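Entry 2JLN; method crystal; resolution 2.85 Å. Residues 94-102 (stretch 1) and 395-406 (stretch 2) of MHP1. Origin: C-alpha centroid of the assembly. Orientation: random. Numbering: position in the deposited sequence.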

ATOM      1  N   ALA A  94      -7.593   4.390  13.834  1.00 46.18           N
ATOM      2  CA  ALA A  94      -8.990   4.376  13.394  1.00 44.55           C
ATOM      3  C   ALA A  94      -9.958   4.506  14.576  1.00 48.40           C
ATOM      4  O   ALA A  94     -11.110   4.913  14.414  1.00 49.42           O
ATOM      5  CB  ALA A  94      -9.289   3.151  12.582  1.00 42.75           C
ATOM      6  N   ARG A  95      -9.466   4.191  15.769  1.00 47.57           N
ATOM      7  CA  ARG A  95     -10.268   4.253  16.974  1.00 44.79           C
ATOM      8  C   ARG A  95     -10.831   5.632  17.161  1.00 46.82           C
ATOM      9  O   ARG A  95     -11.850   5.812  17.795  1.00 48.97           O
ATOM     10  CB  ARG A  95      -9.423   3.867  18.170  1.00 42.71           C
ATOM     11  CG  ARG A  95      -9.157   2.395  18.218  1.00 46.29           C
ATOM     12  CD  ARG A  95      -8.164   2.019  19.276  1.00 43.99           C
ATOM     13  NE  ARG A  95      -7.759   0.634  19.114  1.00 44.02           N
ATOM     14  CZ  ARG A  95      -6.844   0.035  19.856  1.00 44.76           C
ATOM     15  NH1 ARG A  95      -6.242   0.708  20.822  1.00 51.23           N
ATOM     16  NH2 ARG A  95      -6.538  -1.235  19.646  1.00 44.54           N
ATOM     17  N   MET A  96     -10.169   6.606  16.572  1.00 48.68           N
ATOM     18  CA  MET A  96     -10.532   7.995  16.747  1.00 49.44           C
ATOM     19  C   MET A  96     -11.937   8.333  16.194  1.00 51.42           C
ATOM     20  O   MET A  96     -12.845   8.609  16.965  1.00 51.02           O
ATOM     21  CB  MET A  96      -9.433   8.870  16.131  1.00 52.68           C
ATOM     22  CG  MET A  96      -9.013  10.069  16.963  1.00 54.81           C
ATOM     23  SD  MET A  96      -7.215  10.291  17.136  1.00 59.44           S
ATOM     24  CE  MET A  96      -6.543   9.803  15.529  1.00 48.80           C
ATOM     25  N   PRO A  97     -12.129   8.321  14.862  1.00 52.04           N
ATOM     26  CA  PRO A  97     -13.457   8.707  14.366  1.00 49.86           C
ATOM     27  C   PRO A  97     -14.512   7.611  14.557  1.00 49.45           C
ATOM     28  O   PRO A  97     -15.600   7.894  15.050  1.00 50.88           O
ATOM     29  CB  PRO A  97     -13.209   8.951  12.875  1.00 50.98           C
ATOM     30  CG  PRO A  97     -12.092   8.034  12.552  1.00 51.89           C
ATOM     31  CD  PRO A  97     -11.176   8.173  13.751  1.00 51.44           C
ATOM     32  N   PHE A  98     -14.216   6.380  14.156  1.00 49.40           N
ATOM     33  CA  PHE A  98     -15.113   5.262  14.455  1.00 50.51           C
ATOM     34  C   PHE A  98     -14.853   4.929  15.917  1.00 53.27           C
ATOM     35  O   PHE A  98     -14.004   5.575  16.534  1.00 56.52           O
ATOM     36  CB  PHE A  98     -14.820   4.095  13.524  1.00 47.23           C
ATOM     37  CG  PHE A  98     -14.726   4.506  12.088  1.00 46.16           C
ATOM     38  CD1 PHE A  98     -13.500   4.660  11.475  1.00 48.02           C
ATOM     39  CD2 PHE A  98     -15.859   4.803  11.370  1.00 45.46           C
ATOM     40  CE1 PHE A  98     -13.413   5.056  10.164  1.00 47.29           C
ATOM     41  CE2 PHE A  98     -15.774   5.213  10.053  1.00 48.04           C
ATOM     42  CZ  PHE A  98     -14.555   5.342   9.451  1.00 45.88           C
ATOM     43  N   GLY A  99     -15.538   3.971  16.522  1.00 49.31           N
ATOM     44  CA  GLY A  99     -15.203   3.733  17.928  1.00 52.85           C
ATOM     45  C   GLY A  99     -13.853   3.073  18.264  1.00 51.48           C
ATOM     46  O   GLY A  99     -13.014   2.819  17.422  1.00 54.61           O
ATOM     47  N   ILE A 100     -13.630   2.781  19.527  1.00 52.04           N
ATOM     48  CA  ILE A 100     -12.539   1.900  19.894  1.00 47.91           C
ATOM     49  C   ILE A 100     -12.863   0.492  19.393  1.00 53.24           C
ATOM     50  O   ILE A 100     -11.959  -0.293  19.138  1.00 59.29           O
ATOM     51  CB  ILE A 100     -12.321   1.916  21.436  1.00 50.84           C
ATOM     52  CG1 ILE A 100     -11.572   3.188  21.817  1.00 50.91           C
ATOM     53  CG2 ILE A 100     -11.613   0.656  21.936  1.00 45.44           C
ATOM     54  CD1 ILE A 100     -11.207   3.277  23.234  1.00 52.42           C
ATOM     55  N   ARG A 101     -14.153   0.171  19.256  1.00 54.64           N
ATOM     56  CA  ARG A 101     -14.594  -1.140  18.760  1.00 52.24           C
ATOM     57  C   ARG A 101     -15.236  -1.031  17.389  1.00 55.13           C
ATOM     58  O   ARG A 101     -14.973  -1.866  16.525  1.00 56.45           O
ATOM     59  CB  ARG A 101     -15.558  -1.810  19.723  1.00 51.97           C
ATOM     60  CG  ARG A 101     -14.849  -2.484  20.884  1.00 69.44           C
ATOM     61  CD  ARG A 101     -15.815  -3.152  21.876  1.00 82.88           C
ATOM     62  NE  ARG A 101     -15.221  -3.234  23.216  1.00 93.94           N
ATOM     63  CZ  ARG A 101     -15.918  -3.345  24.351  1.00101.56           C
ATOM     64  NH1 ARG A 101     -17.255  -3.394  24.316  1.00 98.97           N
ATOM     65  NH2 ARG A 101     -15.281  -3.405  25.523  1.00 95.97           N
ATOM     66  N   GLY A 102     -16.058   0.005  17.196  1.00 55.23           N
ATOM     67  CA  GLY A 102     -16.637   0.351  15.899  1.00 52.55           C
ATOM     68  C   GLY A 102     -15.663   0.431  14.729  1.00 51.49           C
ATOM     69  O   GLY A 102     -16.021   0.154  13.587  1.00 49.06           O
ATOM     70  N   TYR A 395      -5.507   3.925  23.960  1.00 47.60           N
ATOM     71  CA  TYR A 395      -5.039   2.645  24.426  1.00 49.70           C
ATOM     72  C   TYR A 395      -5.850   2.143  25.613  1.00 57.40           C
ATOM     73  O   TYR A 395      -5.387   1.277  26.390  1.00 57.86           O
ATOM     74  CB  TYR A 395      -3.560   2.724  24.751  1.00 49.22           C
ATOM     75  CG  TYR A 395      -2.710   2.801  23.534  1.00 44.06           C
ATOM     76  CD1 TYR A 395      -2.272   4.020  23.054  1.00 42.14           C
ATOM     77  CD2 TYR A 395      -2.364   1.651  22.843  1.00 45.31           C
ATOM     78  CE1 TYR A 395      -1.496   4.093  21.920  1.00 42.54           C
ATOM     79  CE2 TYR A 395      -1.592   1.710  21.694  1.00 43.49           C
ATOM     80  CZ  TYR A 395      -1.161   2.931  21.244  1.00 42.84           C
ATOM     81  OH  TYR A 395      -0.396   2.995  20.116  1.00 43.33           O
ATOM     82  N   ARG A 396      -7.069   2.669  25.738  1.00 54.68           N
ATOM     83  CA  ARG A 396      -7.898   2.382  26.897  1.00 55.60           C
ATOM     84  C   ARG A 396      -9.314   2.139  26.457  1.00 51.60           C
ATOM     85  O   ARG A 396      -9.869   2.928  25.726  1.00 56.73           O
ATOM     86  CB  ARG A 396      -7.864   3.581  27.854  1.00 61.76           C
ATOM     87  CG  ARG A 396      -7.712   3.221  29.339  1.00 64.07           C
ATOM     88  CD  ARG A 396      -7.117   4.380  30.123  1.00 58.70           C
ATOM     89  NE  ARG A 396      -5.879   4.876  29.509  1.00 62.57           N
ATOM     90  CZ  ARG A 396      -4.677   4.303  29.642  1.00 66.25           C
ATOM     91  NH1 ARG A 396      -4.533   3.196  30.368  1.00 67.94           N
ATOM     92  NH2 ARG A 396      -3.612   4.834  29.047  1.00 62.29           N
ATOM     93  N   THR A 397      -9.891   1.050  26.916  1.00 51.28           N
ATOM     94  CA  THR A 397     -11.296   0.700  26.711  1.00 52.74           C
ATOM     95  C   THR A 397     -12.409   1.753  27.021  1.00 57.41           C
ATOM     96  O   THR A 397     -13.420   1.847  26.309  1.00 52.15           O
ATOM     97  CB  THR A 397     -11.547  -0.559  27.541  1.00 63.14           C
ATOM     98  OG1 THR A 397     -11.306  -1.709  26.723  1.00 61.85           O
ATOM     99  CG2 THR A 397     -12.951  -0.585  28.151  1.00 66.15           C
ATOM    100  N   LYS A 398     -12.250   2.525  28.094  1.00 62.41           N
ATOM    101  CA  LYS A 398     -13.229   3.566  28.435  1.00 59.32           C
ATOM    102  C   LYS A 398     -12.587   4.947  28.513  1.00 57.57           C
ATOM    103  O   LYS A 398     -11.874   5.240  29.452  1.00 62.99           O
ATOM    104  CB  LYS A 398     -13.903   3.240  29.759  1.00 62.84           C
ATOM    105  CG  LYS A 398     -14.557   1.877  29.746  1.00 74.13           C
ATOM    106  CD  LYS A 398     -15.652   1.751  30.786  1.00 83.72           C
ATOM    107  CE  LYS A 398     -16.625   0.635  30.416  1.00 86.42           C
ATOM    108  NZ  LYS A 398     -17.509   0.310  31.583  1.00102.22           N
ATOM    109  N   GLY A 399     -12.835   5.791  27.522  1.00 54.14           N
ATOM    110  CA  GLY A 399     -12.210   7.099  27.464  1.00 51.81           C
ATOM    111  C   GLY A 399     -12.961   7.951  26.469  1.00 52.69           C
ATOM    112  O   GLY A 399     -14.108   7.641  26.142  1.00 53.73           O
ATOM    113  N   ILE A 400     -12.336   9.011  25.967  1.00 51.24           N
ATOM    114  CA  ILE A 400     -13.042   9.899  25.039  1.00 52.15           C
ATOM    115  C   ILE A 400     -13.307   9.327  23.635  1.00 50.97           C
ATOM    116  O   ILE A 400     -13.871  10.023  22.806  1.00 54.17           O
ATOM    117  CB  ILE A 400     -12.363  11.278  24.908  1.00 49.60           C
ATOM    118  CG1 ILE A 400     -11.201  11.205  23.926  1.00 49.65           C
ATOM    119  CG2 ILE A 400     -11.906  11.769  26.254  1.00 49.16           C
ATOM    120  CD1 ILE A 400     -10.559  12.543  23.649  1.00 52.47           C
ATOM    121  N   TYR A 401     -12.910   8.077  23.374  1.00 54.21           N
ATOM    122  CA  TYR A 401     -13.118   7.427  22.060  1.00 50.97           C
ATOM    123  C   TYR A 401     -14.026   6.193  22.144  1.00 55.15           C
ATOM    124  O   TYR A 401     -14.059   5.374  21.224  1.00 55.89           O
ATOM    125  CB  TYR A 401     -11.785   7.020  21.432  1.00 45.55           C
ATOM    126  CG  TYR A 401     -10.850   8.179  21.238  1.00 48.13           C
ATOM    127  CD1 TYR A 401      -9.536   8.117  21.684  1.00 47.26           C
ATOM    128  CD2 TYR A 401     -11.287   9.354  20.632  1.00 49.01           C
ATOM    129  CE1 TYR A 401      -8.681   9.192  21.525  1.00 47.03           C
ATOM    130  CE2 TYR A 401     -10.438  10.431  20.459  1.00 47.86           C
ATOM    131  CZ  TYR A 401      -9.135  10.343  20.913  1.00 48.05           C
ATOM    132  OH  TYR A 401      -8.282  11.409  20.763  1.00 48.03           O
ATOM    133  N   THR A 402     -14.758   6.059  23.249  1.00 56.58           N
ATOM    134  CA  THR A 402     -15.581   4.879  23.471  1.00 51.65           C
ATOM    135  C   THR A 402     -16.958   5.068  22.862  1.00 52.37           C
ATOM    136  O   THR A 402     -17.555   4.102  22.404  1.00 55.30           O
ATOM    137  CB  THR A 402     -15.715   4.504  24.973  1.00 51.04           C
ATOM    138  OG1 THR A 402     -14.444   4.563  25.622  1.00 52.33           O
ATOM    139  CG2 THR A 402     -16.203   3.096  25.105  1.00 56.76           C
ATOM    140  N   TYR A 403     -17.448   6.309  22.842  1.00 52.75           N
ATOM    141  CA  TYR A 403     -18.795   6.627  22.344  1.00 49.89           C
ATOM    142  C   TYR A 403     -19.862   5.702  22.936  1.00 50.41           C
ATOM    143  O   TYR A 403     -19.850   5.427  24.136  1.00 53.52           O
ATOM    144  CB  TYR A 403     -18.832   6.594  20.818  1.00 50.70           C
ATOM    145  CG  TYR A 403     -17.785   7.479  20.171  1.00 52.68           C
ATOM    146  CD1 TYR A 403     -16.565   6.948  19.761  1.00 53.29           C
ATOM    147  CD2 TYR A 403     -18.007   8.845  19.980  1.00 49.30           C
ATOM    148  CE1 TYR A 403     -15.598   7.743  19.187  1.00 50.66           C
ATOM    149  CE2 TYR A 403     -17.048   9.644  19.403  1.00 46.66           C
ATOM    150  CZ  TYR A 403     -15.846   9.082  19.007  1.00 48.92           C
ATOM    151  OH  TYR A 403     -14.878   9.849  18.418  1.00 49.12           O
ATOM    152  N   TRP A 404     -20.778   5.217  22.106  1.00 50.14           N
ATOM    153  CA  TRP A 404     -21.836   4.321  22.581  1.00 49.98           C
ATOM    154  C   TRP A 404     -21.313   2.901  22.763  1.00 50.41           C
ATOM    155  O   TRP A 404     -21.351   2.090  21.848  1.00 51.54           O
ATOM    156  CB  TRP A 404     -23.032   4.306  21.617  1.00 47.51           C
ATOM    157  CG  TRP A 404     -23.801   5.577  21.548  1.00 48.00           C
ATOM    158  CD1 TRP A 404     -24.789   5.977  22.383  1.00 49.02           C
ATOM    159  CD2 TRP A 404     -23.659   6.615  20.570  1.00 49.22           C
ATOM    160  NE1 TRP A 404     -25.275   7.210  21.995  1.00 49.60           N
ATOM    161  CE2 TRP A 404     -24.588   7.623  20.888  1.00 46.48           C
ATOM    162  CE3 TRP A 404     -22.839   6.789  19.456  1.00 49.62           C
ATOM    163  CZ2 TRP A 404     -24.709   8.780  20.146  1.00 43.47           C
ATOM    164  CZ3 TRP A 404     -22.965   7.958  18.718  1.00 49.81           C
ATOM    165  CH2 TRP A 404     -23.891   8.934  19.069  1.00 42.70           C
ATOM    166  N   ARG A 405     -20.810   2.596  23.946  1.00 53.55           N
ATOM    167  CA  ARG A 405     -20.390   1.230  24.247  1.00 59.02           C
ATOM    168  C   ARG A 405     -19.345   0.681  23.248  1.00 61.59           C
ATOM    169  O   ARG A 405     -19.349  -0.515  22.910  1.00 60.05           O
ATOM    170  CB  ARG A 405     -21.615   0.316  24.316  1.00 63.02           C
ATOM    171  CG  ARG A 405     -21.685  -0.517  25.595  1.00 72.43           C
ATOM    172  CD  ARG A 405     -22.953  -1.366  25.666  1.00 82.31           C
ATOM    173  NE  ARG A 405     -22.758  -2.572  26.475  1.00 93.98           N
ATOM    174  CZ  ARG A 405     -23.627  -3.582  26.539  1.00 98.88           C
ATOM    175  NH1 ARG A 405     -24.759  -3.540  25.840  1.00 96.43           N
ATOM    176  NH2 ARG A 405     -23.365  -4.637  27.307  1.00 99.31           N
ATOM    177  N   GLY A 406     -18.454   1.567  22.790  1.00 58.02           N
ATOM    178  CA  GLY A 406     -17.343   1.200  21.921  1.00 53.17           C
ATOM    179  C   GLY A 406     -17.506   1.498  20.436  1.00 51.79           C
ATOM    180  O   GLY A 406     -16.595   1.242  19.664  1.00 51.29           O
TER

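Two irregular segments of one MHP1 chain, far apart in sequence, pack here and bury 625 Å² between them, both sides summed. Neither contains regular helix or strand. Backbone atoms, aromatic rings and the side chains of Met96 and Ile100 make most of the contact.

The carbonyl of Gly406 is the main anchor. Gly406 O accepts from Arg101 N at 2.7 Å and from Gly102 N at 2.8 Å, the second nearly straight at 165°. Gly99 CA also approaches Gly406 O, at 3.3 Å, in a CA-H...O contact. One carbonyl thus sits in the bend of residues 99 to 102. Glycine suits both sides of this site. An ideal CB on Gly99 would lie 2.0 Å from Gly406 O, a clash. Gly406 has phi/psi of 101/-2, where a CB would be jammed against the carbonyl O of the residue before. An ideal CB on Gly406 would also be tight against Arg101 CD, at 3.1 Å. A CB on Gly102 would clash within its own stretch, 3.0 Å from Gly99 N.

Tyr403 adds the side-chain hydrogen bond. Its CA-to-CB bond points toward stretch 1, and chi1 is m (-54°) with chi2 at 96°. This carries the ring past Gly99, whose CA lies 3.9 Å from Tyr403 CD1. The ring ends with Tyr403 OH donating to Met96 O at 2.8 Å. Met96 O lies at the ring edge, near its plane, as expected for a partner of the phenol oxygen. Tyrosine fits because its long flat ring spans the gap and its hydroxyl meets a buried carbonyl.

The CA-to-CB bond of Tyr401 also points toward stretch 1, with chi1 m (-58°) and chi2 130°. Its ring has Met96 CA over one face. Buried Met96 lies alongside with chi1 and chi2 both between wells (-136° and 133°). Met96 CG is 3.8 Å from Tyr401 CE2. Met96 SD is 4.9 Å from the centroid of the Tyr401 ring, in an oblique sulfur-aromatic contact. Tyr401 OH is satisfied elsewhere in the structure. The backbone of Tyr401 contributes too: Ile100 N donates to Tyr401 O at 3.1 Å, but the 127° angle makes this bond weak.

Ile100 has the largest area covered by the other stretch, 97 Å². Its CB points sideways, but chi1 m and chi2 t extend the side chain so that its end comes nearer. Ile100 CG1 packs 3.9 Å from Tyr401 CB. A branched apolar side chain suits this buried position.

The two arginines of stretch 1 differ. Buried Arg95 is extended (m, t, t), and its guanidinium edge faces Tyr395 CA, 4.3 Å from Arg95 NH1. Exposed Arg101 has the same rotamer letters, and Arg101 NH1 stands 3.8 Å from Arg405 O.

Within stretch 2, a type I turn from Gly399 to Thr402 precedes Tyr403. Thr402 has chi1 m (-45°), and Thr402 OG1 accepts from Gly399 N at 2.8 Å. This bond ties the two ends of the turn together, with Tyr401 inside it.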